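CdiI (Burkholderia pseudomallei 1026a, PDB 4G6V) binds the tRNase toxin CdiA-CT as its cognate immunity protein and probably neutralises it, protecting the cell that makes it. Local coordinates at residues C7-I11 against F86-A90; R13-E17 against P39-A43; I50-L56 against A90-L94. All blocks are in the same frame, centred on the assembly; numbering follows the deposited sequence.

Contact 1 (C7-I11 against F86-A90); sequences CYLSI and FNGGA
The Phe86 ring has Leu9 lying over one face and Ile11 at its edge. Leu9 CD2 sits 3.8 Å from the ring centroid and only 11° off the normal, a CH-pi contact over the centre, while its other branch, CD1, reaches across to Phe86 CE1 on the rim. Ile11 CD1 approaches near the ring plane, 4.0 Å from Phe86 CD1. The leucine can do this because its CG is set anti to the carbonyl carbon (chi1 -65°), which brings the end of the side chain closer to the ring than its CB bond suggests. Asp19 and Leu20 of helix 13-26 and Ile91 of strand 91-95 also touch Phe86, which is buried.

Beyond the ring the main chains are tied together. Ser10 N donates to Ala90 O (3.2 Å, 154° at the hydrogen), and the same oxygen receives a CA-H contact from Leu9 CA. In return Ala90 N makes a weak bond to Ser10 OG at 3.3 Å, the serine hydroxyl taking the place of a main-chain acceptor. A type I beta turn from Phe86 to Gly89, closed by Gly89 N to Phe86 O, brings the chain round to this pair. With Tyr8 bonded to Leu92, the Ser10-Ala90 link continues the same antiparallel pairing two residues on, just past strands 4-9 and 91-95, an irregular end to a central strand pair of the sheet.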
ATOM      1  N   CYS B   7       8.959   4.086  -1.879  1.00 24.80           N
ATOM      2  CA  CYS B   7      10.362   4.421  -1.723  1.00 20.91           C
ATOM      3  C   CYS B   7      10.784   5.242  -2.893  1.00 18.81           C
ATOM      4  O   CYS B   7      10.778   4.766  -4.010  1.00 29.17           O
ATOM      5  CB  CYS B   7      11.203   3.147  -1.682  1.00 20.30           C
ATOM      6  SG  CYS B   7      10.770   2.044  -0.311  1.00 28.53           S
ATOM      7  N   TYR B   8      11.133   6.483  -2.638  1.00 19.33           N
ATOM      8  CA  TYR B   8      11.696   7.360  -3.658  1.00 23.93           C
ATOM      9  C   TYR B   8      13.215   7.486  -3.533  1.00 30.09           C
ATOM     10  O   TYR B   8      13.760   7.602  -2.419  1.00 24.88           O
ATOM     11  CB  TYR B   8      11.074   8.746  -3.562  1.00 26.60           C
ATOM     12  CG  TYR B   8       9.575   8.727  -3.470  1.00 28.20           C
ATOM     13  CD1 TYR B   8       8.803   9.170  -4.522  1.00 22.62           C
ATOM     14  CD2 TYR B   8       8.930   8.256  -2.320  1.00 27.85           C
ATOM     15  CE1 TYR B   8       7.423   9.160  -4.445  1.00 32.14           C
ATOM     16  CE2 TYR B   8       7.552   8.253  -2.226  1.00 24.41           C
ATOM     17  CZ  TYR B   8       6.804   8.705  -3.295  1.00 33.66           C
ATOM     18  OH  TYR B   8       5.431   8.703  -3.228  1.00 30.64           O
ATOM     19  N   LEU B   9      13.887   7.477  -4.685  1.00 30.50           N
ATOM     20  CA  LEU B   9      15.341   7.553  -4.733  1.00 26.81           C
ATOM     21  C   LEU B   9      15.828   8.719  -5.574  1.00 34.73           C
ATOM     22  O   LEU B   9      15.211   9.092  -6.570  1.00 38.80           O
ATOM     23  CB  LEU B   9      15.937   6.257  -5.282  1.00 32.93           C
ATOM     24  CG  LEU B   9      15.775   4.967  -4.478  1.00 36.57           C
ATOM     25  CD1 LEU B   9      16.307   3.799  -5.274  1.00 38.30           C
ATOM     26  CD2 LEU B   9      16.477   5.056  -3.129  1.00 30.24           C
ATOM     27  N   SER B  10      16.956   9.288  -5.175  1.00 39.50           N
ATOM     28  CA  SER B  10      17.547  10.377  -5.924  1.00 31.58           C
ATOM     29  C   SER B  10      18.343   9.812  -7.107  1.00 32.94           C
ATOM     30  O   SER B  10      18.522  10.496  -8.107  1.00 35.21           O
ATOM     31  CB  SER B  10      18.426  11.225  -5.017  1.00 25.87           C
ATOM     32  OG  SER B  10      19.607  10.524  -4.682  1.00 40.02           O
ATOM     33  N   ILE B  11      18.789   8.557  -7.000  1.00 31.61           N
ATOM     34  CA  ILE B  11      19.561   7.905  -8.072  1.00 26.90           C
ATOM     35  C   ILE B  11      18.683   7.374  -9.215  1.00 31.12           C
ATOM     36  O   ILE B  11      17.472   7.252  -9.079  1.00 36.79           O
ATOM     37  CB  ILE B  11      20.474   6.769  -7.534  1.00 21.73           C
ATOM     38  CG1 ILE B  11      19.654   5.679  -6.856  1.00 31.53           C
ATOM     39  CG2 ILE B  11      21.442   7.318  -6.522  1.00 28.90           C
ATOM     40  CD1 ILE B  11      20.464   4.478  -6.450  1.00 32.72           C
ATOM     41  N   PHE B  86      21.424   2.047   0.230  1.00 43.71           N
ATOM     42  CA  PHE B  86      21.436   3.085  -0.793  1.00 44.05           C
ATOM     43  C   PHE B  86      22.406   4.179  -0.363  1.00 51.89           C
ATOM     44  O   PHE B  86      22.108   5.368  -0.448  1.00 54.84           O
ATOM     45  CB  PHE B  86      20.030   3.642  -1.013  1.00 29.23           C
ATOM     46  CG  PHE B  86      19.143   2.715  -1.774  1.00 34.74           C
ATOM     47  CD1 PHE B  86      19.313   2.548  -3.138  1.00 33.74           C
ATOM     48  CD2 PHE B  86      18.138   2.003  -1.137  1.00 40.09           C
ATOM     49  CE1 PHE B  86      18.508   1.692  -3.846  1.00 34.93           C
ATOM     50  CE2 PHE B  86      17.316   1.136  -1.851  1.00 27.18           C
ATOM     51  CZ  PHE B  86      17.504   0.979  -3.200  1.00 31.70           C
ATOM     52  N   ASN B  87      23.572   3.746   0.107  1.00 63.83           N
ATOM     53  CA  ASN B  87      24.584   4.636   0.657  1.00 73.93           C
ATOM     54  C   ASN B  87      24.844   5.814  -0.281  1.00 66.71           C
ATOM     55  O   ASN B  87      24.784   6.987   0.121  1.00 56.89           O
ATOM     56  CB  ASN B  87      25.869   3.856   0.917  1.00 64.33           C
ATOM     57  N   GLY B  88      25.100   5.486  -1.543  1.00 73.60           N
ATOM     58  CA  GLY B  88      25.447   6.474  -2.552  1.00 73.92           C
ATOM     59  C   GLY B  88      24.364   7.478  -2.924  1.00 77.45           C
ATOM     60  O   GLY B  88      24.505   8.198  -3.920  1.00 65.77           O
ATOM     61  N   GLY B  89      23.295   7.545  -2.130  1.00 74.41           N
ATOM     62  CA  GLY B  89      22.200   8.451  -2.427  1.00 56.58           C
ATOM     63  C   GLY B  89      21.150   8.596  -1.337  1.00 59.35           C
ATOM     64  O   GLY B  89      21.188   7.932  -0.297  1.00 54.23           O
ATOM     65  N   ALA B  90      20.195   9.479  -1.596  1.00 48.13           N
ATOM     66  CA  ALA B  90      19.124   9.773  -0.661  1.00 39.63           C
ATOM     67  C   ALA B  90      17.884   8.908  -0.940  1.00 48.93           C
ATOM     68  O   ALA B  90      17.566   8.591  -2.104  1.00 41.39           O
ATOM     69  CB  ALA B  90      18.769  11.251  -0.746  1.00 36.08           C
TER

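Contact 2 (R13-E17 against P39-A43); sequences RGAAE and PVRDA
The first turn of helix 13-26 runs beside the end of strand 35-42, outermost in the sheet of this chain, closest where Arg13 CA and Asp42 CA are 5.7 Å apart. Val40 points its side chain at the helix. Its CG1 meets Ala16 CB at 3.9 Å and also the CG of Arg13, whereas CG2 lies against the carboxylate of Glu17. That glutamate runs antiparallel alongside the valine, and a kink about its CB-CG bond (68°) brings OE1 to the main chain of the strand. Val40 N donates to Glu17 OE1 at 2.9 Å with an angle of 166° at the hydrogen, and OE1 accepts with its syn lone pair. Nearer the start of the helix, the aliphatic part of Arg13 lies over Val40 O, with CG 3.5 Å from it. Arg13 NE and Asp42 OD1 are 4.2 Å apart, too far for a salt bridge, with the guanidinium and carboxylate planes 65° apart. A water links Asp42 OD1 to Arg13 N, the latter bond weak. On the other side of the strand, Arg41 packs on Ser124 of the toxin chain. Helix and strand are thus joined by a charged acceptor on a main-chain N-H, and the Asp42 carboxylate, near the helix N-terminus, would probably be favoured as an anion.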
ATOM      1  N   ARG B  13      17.229   4.696 -12.268  1.00 32.57           N
ATOM      2  CA  ARG B  13      16.580   3.399 -12.158  1.00 28.80           C
ATOM      3  C   ARG B  13      17.578   2.233 -12.145  1.00 35.66           C
ATOM      4  O   ARG B  13      17.582   1.412 -11.221  1.00 31.86           O
ATOM      5  CB  ARG B  13      15.556   3.249 -13.272  1.00 23.73           C
ATOM      6  CG  ARG B  13      14.813   1.953 -13.234  1.00 39.47           C
ATOM      7  CD  ARG B  13      14.267   1.622 -14.584  1.00 27.08           C
ATOM      8  NE  ARG B  13      15.347   1.625 -15.570  1.00 49.36           N
ATOM      9  CZ  ARG B  13      16.313   0.702 -15.622  1.00 54.19           C
ATOM     10  NH1 ARG B  13      16.329  -0.288 -14.728  1.00 43.97           N
ATOM     11  NH2 ARG B  13      17.263   0.767 -16.560  1.00 38.74           N
ATOM     12  N   GLY B  14      18.443   2.186 -13.155  1.00 40.46           N
ATOM     13  CA  GLY B  14      19.450   1.139 -13.274  1.00 32.81           C
ATOM     14  C   GLY B  14      20.320   0.956 -12.040  1.00 43.98           C
ATOM     15  O   GLY B  14      20.477  -0.162 -11.537  1.00 45.78           O
ATOM     16  N   ALA B  15      20.889   2.054 -11.549  1.00 35.03           N
ATOM     17  CA  ALA B  15      21.738   2.006 -10.365  1.00 38.70           C
ATOM     18  C   ALA B  15      20.934   1.534  -9.162  1.00 43.22           C
ATOM     19  O   ALA B  15      21.386   0.677  -8.392  1.00 36.48           O
ATOM     20  CB  ALA B  15      22.373   3.386 -10.092  1.00 26.33           C
ATOM     21  N   ALA B  16      19.739   2.105  -9.011  1.00 48.55           N
ATOM     22  CA  ALA B  16      18.827   1.735  -7.932  1.00 39.64           C
ATOM     23  C   ALA B  16      18.664   0.223  -7.883  1.00 33.20           C
ATOM     24  O   ALA B  16      18.741  -0.403  -6.816  1.00 34.36           O
ATOM     25  CB  ALA B  16      17.468   2.415  -8.127  1.00 30.72           C
ATOM     26  N   GLU B  17      18.450  -0.359  -9.054  1.00 35.17           N
ATOM     27  CA  GLU B  17      18.202  -1.789  -9.159  1.00 43.44           C
ATOM     28  C   GLU B  17      19.455  -2.582  -8.789  1.00 39.30           C
ATOM     29  O   GLU B  17      19.412  -3.492  -7.963  1.00 33.78           O
ATOM     30  CB  GLU B  17      17.718  -2.127 -10.570  1.00 37.30           C
ATOM     31  CG  GLU B  17      16.963  -3.428 -10.655  1.00 45.21           C
ATOM     32  CD  GLU B  17      15.614  -3.393  -9.952  1.00 45.21           C
ATOM     33  OE1 GLU B  17      14.660  -2.780 -10.495  1.00 37.70           O
ATOM     34  OE2 GLU B  17      15.508  -4.006  -8.865  1.00 50.63           O
ATOM     35  N   PRO B  39       9.901  -4.178  -8.906  1.00 33.85           N
ATOM     36  CA  PRO B  39      10.908  -3.588  -9.796  1.00 28.16           C
ATOM     37  C   PRO B  39      10.966  -2.087  -9.583  1.00 36.73           C
ATOM     38  O   PRO B  39       9.959  -1.495  -9.157  1.00 31.25           O
ATOM     39  CB  PRO B  39      10.355  -3.881 -11.203  1.00 28.27           C
ATOM     40  CG  PRO B  39       8.930  -4.478 -10.983  1.00 24.61           C
ATOM     41  CD  PRO B  39       8.973  -5.077  -9.618  1.00 30.77           C
ATOM     42  N   VAL B  40      12.121  -1.484  -9.870  1.00 35.84           N
ATOM     43  CA  VAL B  40      12.269  -0.039  -9.790  1.00 30.55           C
ATOM     44  C   VAL B  40      11.796   0.587 -11.090  1.00 28.92           C
ATOM     45  O   VAL B  40      12.052   0.048 -12.156  1.00 38.85           O
ATOM     46  CB  VAL B  40      13.744   0.377  -9.562  1.00 37.22           C
ATOM     47  CG1 VAL B  40      13.866   1.905  -9.455  1.00 25.51           C
ATOM     48  CG2 VAL B  40      14.308  -0.300  -8.325  1.00 30.20           C
ATOM     49  N   ARG B  41      11.107   1.720 -11.000  1.00 33.10           N
ATOM     50  CA  ARG B  41      10.751   2.492 -12.180  1.00 23.52           C
ATOM     51  C   ARG B  41      11.286   3.912 -12.116  1.00 23.97           C
ATOM     52  O   ARG B  41      11.733   4.369 -11.083  1.00 28.92           O
ATOM     53  CB  ARG B  41       9.242   2.513 -12.405  1.00 26.32           C
ATOM     54  CG  ARG B  41       8.446   3.355 -11.437  1.00 38.12           C
ATOM     55  CD  ARG B  41       6.992   3.208 -11.785  1.00 37.66           C
ATOM     56  NE  ARG B  41       6.734   1.803 -12.118  1.00 55.06           N
ATOM     57  CZ  ARG B  41       5.741   1.360 -12.890  1.00 49.12           C
ATOM     58  NH1 ARG B  41       4.872   2.203 -13.441  1.00 39.72           N
ATOM     59  NH2 ARG B  41       5.625   0.058 -13.111  1.00 46.77           N
ATOM     60  N   ASP B  42      11.280   4.590 -13.253  1.00 32.58           N
ATOM     61  CA  ASP B  42      11.598   6.002 -13.297  1.00 31.50           C
ATOM     62  C   ASP B  42      10.407   6.692 -12.673  1.00 28.05           C
ATOM     63  O   ASP B  42       9.263   6.332 -12.938  1.00 22.65           O
ATOM     64  CB  ASP B  42      11.792   6.506 -14.740  1.00 25.25           C
ATOM     65  CG  ASP B  42      12.869   5.740 -15.502  1.00 40.80           C
ATOM     66  OD1 ASP B  42      13.980   5.562 -14.953  1.00 38.81           O
ATOM     67  OD2 ASP B  42      12.605   5.314 -16.655  1.00 41.76           O
ATOM     68  N   ALA B  43      10.677   7.680 -11.834  1.00 25.83           N
ATOM     69  CA  ALA B  43       9.612   8.462 -11.238  1.00 31.92           C
ATOM     70  C   ALA B  43       8.980   9.360 -12.286  1.00 26.83           C
ATOM     71  O   ALA B  43       9.681  10.072 -12.977  1.00 38.80           O
ATOM     72  CB  ALA B  43      10.160   9.294 -10.096  1.00 32.92           C
TER
HETATM   73  O   HOH W   1      15.439   6.623 -13.208  1.00 27.51           O

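Contact 3 (I50-L56 against A90-L94)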
ATOM      1  N   ILE B  50       5.367  14.537  -4.992  1.00 35.36           N
ATOM      2  CA  ILE B  50       5.251  14.063  -3.613  1.00 32.10           C
ATOM      3  C   ILE B  50       6.612  13.952  -2.929  1.00 32.39           C
ATOM      4  O   ILE B  50       6.762  14.399  -1.799  1.00 39.24           O
ATOM      5  CB  ILE B  50       4.515  12.696  -3.531  1.00 33.97           C
ATOM      6  CG1 ILE B  50       3.071  12.807  -4.034  1.00 30.38           C
ATOM      7  CG2 ILE B  50       4.515  12.162  -2.111  1.00 28.46           C
ATOM      8  CD1 ILE B  50       2.310  11.492  -3.977  1.00 29.38           C
ATOM      9  N   ALA B  51       7.611  13.388  -3.608  1.00 34.45           N
ATOM     10  CA  ALA B  51       8.975  13.349  -3.058  1.00 35.64           C
ATOM     11  C   ALA B  51       9.540  14.739  -2.719  1.00 35.69           C
ATOM     12  O   ALA B  51      10.263  14.899  -1.729  1.00 32.66           O
ATOM     13  CB  ALA B  51       9.931  12.606  -3.992  1.00 31.63           C
ATOM     14  N   ALA B  52       9.202  15.735  -3.536  1.00 33.86           N
ATOM     15  CA  ALA B  52       9.759  17.074  -3.377  1.00 32.75           C
ATOM     16  C   ALA B  52       9.116  17.855  -2.225  1.00 35.89           C
ATOM     17  O   ALA B  52       9.707  18.798  -1.711  1.00 41.36           O
ATOM     18  CB  ALA B  52       9.681  17.862  -4.678  1.00 17.51           C
ATOM     19  N   GLU B  53       7.913  17.461  -1.833  1.00 30.33           N
ATOM     20  CA  GLU B  53       7.269  17.994  -0.630  1.00 38.88           C
ATOM     21  C   GLU B  53       7.965  17.519   0.648  1.00 39.24           C
ATOM     22  O   GLU B  53       7.855  18.160   1.691  1.00 41.92           O
ATOM     23  CB  GLU B  53       5.791  17.592  -0.570  1.00 37.82           C
ATOM     24  CG  GLU B  53       4.851  18.565  -1.257  1.00 40.10           C
ATOM     25  CD  GLU B  53       3.576  17.902  -1.759  1.00 77.05           C
ATOM     26  OE1 GLU B  53       3.038  17.013  -1.055  1.00 86.95           O
ATOM     27  OE2 GLU B  53       3.110  18.257  -2.866  1.00 64.43           O
ATOM     28  N   HIS B  54       8.679  16.396   0.552  1.00 43.01           N
ATOM     29  CA  HIS B  54       9.444  15.851   1.672  1.00 31.72           C
ATOM     30  C   HIS B  54      10.950  16.007   1.513  1.00 39.82           C
ATOM     31  O   HIS B  54      11.715  15.221   2.075  1.00 47.64           O
ATOM     32  CB  HIS B  54       9.134  14.376   1.837  1.00 26.86           C
ATOM     33  CG  HIS B  54       7.679  14.080   1.955  1.00 35.98           C
ATOM     34  ND1 HIS B  54       6.855  13.913   0.863  1.00 39.35           N
ATOM     35  CD2 HIS B  54       6.882  13.903   3.047  1.00 36.39           C
ATOM     36  CE1 HIS B  54       5.623  13.649   1.268  1.00 42.23           C
ATOM     37  NE2 HIS B  54       5.621  13.643   2.596  1.00 35.91           N
ATOM     38  N   GLY B  55      11.374  16.996   0.730  1.00 38.06           N
ATOM     39  CA  GLY B  55      12.775  17.355   0.628  1.00 31.15           C
ATOM     40  C   GLY B  55      13.582  16.781  -0.526  1.00 39.55           C
ATOM     41  O   GLY B  55      14.676  17.275  -0.806  1.00 39.13           O
ATOM     42  N   LEU B  56      13.046  15.766  -1.206  1.00 38.74           N
ATOM     43  CA  LEU B  56      13.835  14.943  -2.125  1.00 24.58           C
ATOM     44  C   LEU B  56      13.461  15.118  -3.584  1.00 30.24           C
ATOM     45  O   LEU B  56      12.282  15.141  -3.938  1.00 39.95           O
ATOM     46  CB  LEU B  56      13.714  13.466  -1.744  1.00 25.23           C
ATOM     47  CG  LEU B  56      14.460  12.433  -2.582  1.00 24.59           C
ATOM     48  CD1 LEU B  56      15.801  12.157  -1.977  1.00 25.35           C
ATOM     49  CD2 LEU B  56      13.682  11.173  -2.607  1.00 29.67           C
ATOM     50  N   ALA B  90      20.195   9.479  -1.596  1.00 48.13           N
ATOM     51  CA  ALA B  90      19.124   9.773  -0.661  1.00 39.63           C
ATOM     52  C   ALA B  90      17.884   8.908  -0.940  1.00 48.93           C
ATOM     53  O   ALA B  90      17.566   8.591  -2.104  1.00 41.39           O
ATOM     54  CB  ALA B  90      18.769  11.251  -0.746  1.00 36.08           C
ATOM     55  N   ILE B  91      17.194   8.511   0.127  1.00 25.34           N
ATOM     56  CA  ILE B  91      15.950   7.760  -0.024  1.00 36.23           C
ATOM     57  C   ILE B  91      14.872   8.316   0.886  1.00 28.61           C
ATOM     58  O   ILE B  91      15.119   8.581   2.052  1.00 29.41           O
ATOM     59  CB  ILE B  91      16.123   6.201   0.158  1.00 27.82           C
ATOM     60  CG1 ILE B  91      14.852   5.470  -0.258  1.00 29.98           C
ATOM     61  CG2 ILE B  91      16.488   5.806   1.560  1.00 19.21           C
ATOM     62  CD1 ILE B  91      14.846   3.999   0.114  1.00 32.15           C
ATOM     63  N   LEU B  92      13.682   8.530   0.342  1.00 25.97           N
ATOM     64  CA  LEU B  92      12.542   8.898   1.169  1.00 27.70           C
ATOM     65  C   LEU B  92      11.649   7.664   1.237  1.00 31.34           C
ATOM     66  O   LEU B  92      11.402   7.033   0.212  1.00 22.06           O
ATOM     67  CB  LEU B  92      11.811  10.090   0.546  1.00 24.57           C
ATOM     68  CG  LEU B  92      10.347  10.334   0.904  1.00 32.03           C
ATOM     69  CD1 LEU B  92      10.251  10.780   2.323  1.00 28.74           C
ATOM     70  CD2 LEU B  92       9.736  11.363  -0.024  1.00 23.76           C
ATOM     71  N   ILE B  93      11.200   7.285   2.429  1.00 32.03           N
ATOM     72  CA  ILE B  93      10.267   6.154   2.551  1.00 32.91           C
ATOM     73  C   ILE B  93       8.947   6.568   3.188  1.00 29.33           C
ATOM     74  O   ILE B  93       8.911   6.924   4.360  1.00 31.18           O
ATOM     75  CB  ILE B  93      10.841   4.999   3.406  1.00 35.64           C
ATOM     76  CG1 ILE B  93      12.150   4.469   2.817  1.00 35.50           C
ATOM     77  CG2 ILE B  93       9.800   3.878   3.555  1.00 26.78           C
ATOM     78  CD1 ILE B  93      12.770   3.348   3.651  1.00 39.48           C
ATOM     79  N   LEU B  94       7.868   6.515   2.423  1.00 22.80           N
ATOM     80  CA  LEU B  94       6.550   6.797   2.963  1.00 21.05           C
ATOM     81  C   LEU B  94       5.687   5.520   3.053  1.00 27.50           C
ATOM     82  O   LEU B  94       5.316   4.900   2.046  1.00 27.45           O
ATOM     83  CB  LEU B  94       5.844   7.865   2.125  1.00 20.88           C
ATOM     84  CG  LEU B  94       6.525   9.209   1.887  1.00 23.34           C
ATOM     85  CD1 LEU B  94       5.600  10.150   1.151  1.00 20.03           C
ATOM     86  CD2 LEU B  94       6.938   9.847   3.191  1.00 25.90           C
TER
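A Schellman motif ends helix 45-53, and Ala51, His54 and Leu56 of it pack on segment 90-94. Leu56 N reaches back to Ala51 O (3.0 Å), His54 N bonds to the same oxygen, and Gly55 N makes a weak bond to Ala52 O. Gly55 has the positive phi (96°) expected at this position of the motif.

The imidazole of His54 is held by a bond inside the helix end: ND1 donates to Ile50 O at 2.7 Å, with the oxygen close to the ring plane. Thus fixed, the ring offers a face to Leu94, whose CD1 lies 3.9 Å from the ring centroid and 28° off the normal, a CH-pi contact. The same CD1 also touches Ile50 CG2.

Leu92 packs on the helix C-terminus, its CD2 lying 3.6 Å from His54 CB and also against Ala51 CA. Toward Ala90, Leu56 completes the contact. With CG anti to the backbone N (chi1 180°), its two branches divide the strand between them: CD2 goes to Leu92 CB at 3.8 Å, and CD1 reaches the methyl of Ala90. No hydrogen bond crosses between the segments.

Tyr8 of the adjacent strand 4-9 extends this apolar layer, touching Ile50, Ala51 and Leu56, while Ile91 points to the other side of the sheet, where Val83 of helix 75-84 meets it. Ile50 also packs on Asn113 of the toxin chain.

How the contacts relate
All three contacts involve strands of one antiparallel sheet. Contact 1 touches both of the others, its centre about 10 Å from each. It meets contact 2 through Ala16, whose CB is 3.4 Å from Leu9 CD1, so that one helix residue serves both the Val40 and Leu9 packing. Contact 1 and contact 3 share Ala90, and a probable hydrogen bond from Leu92 N to Tyr8 O (2.9 Å) joins their neighbouring strands. Contacts 2 and 3 do not touch: their nearest atoms are about 7 Å apart and their centres about 15 Å. Contacts 2 and 3, unlike contact 1, each have a residue packing against the toxin chain.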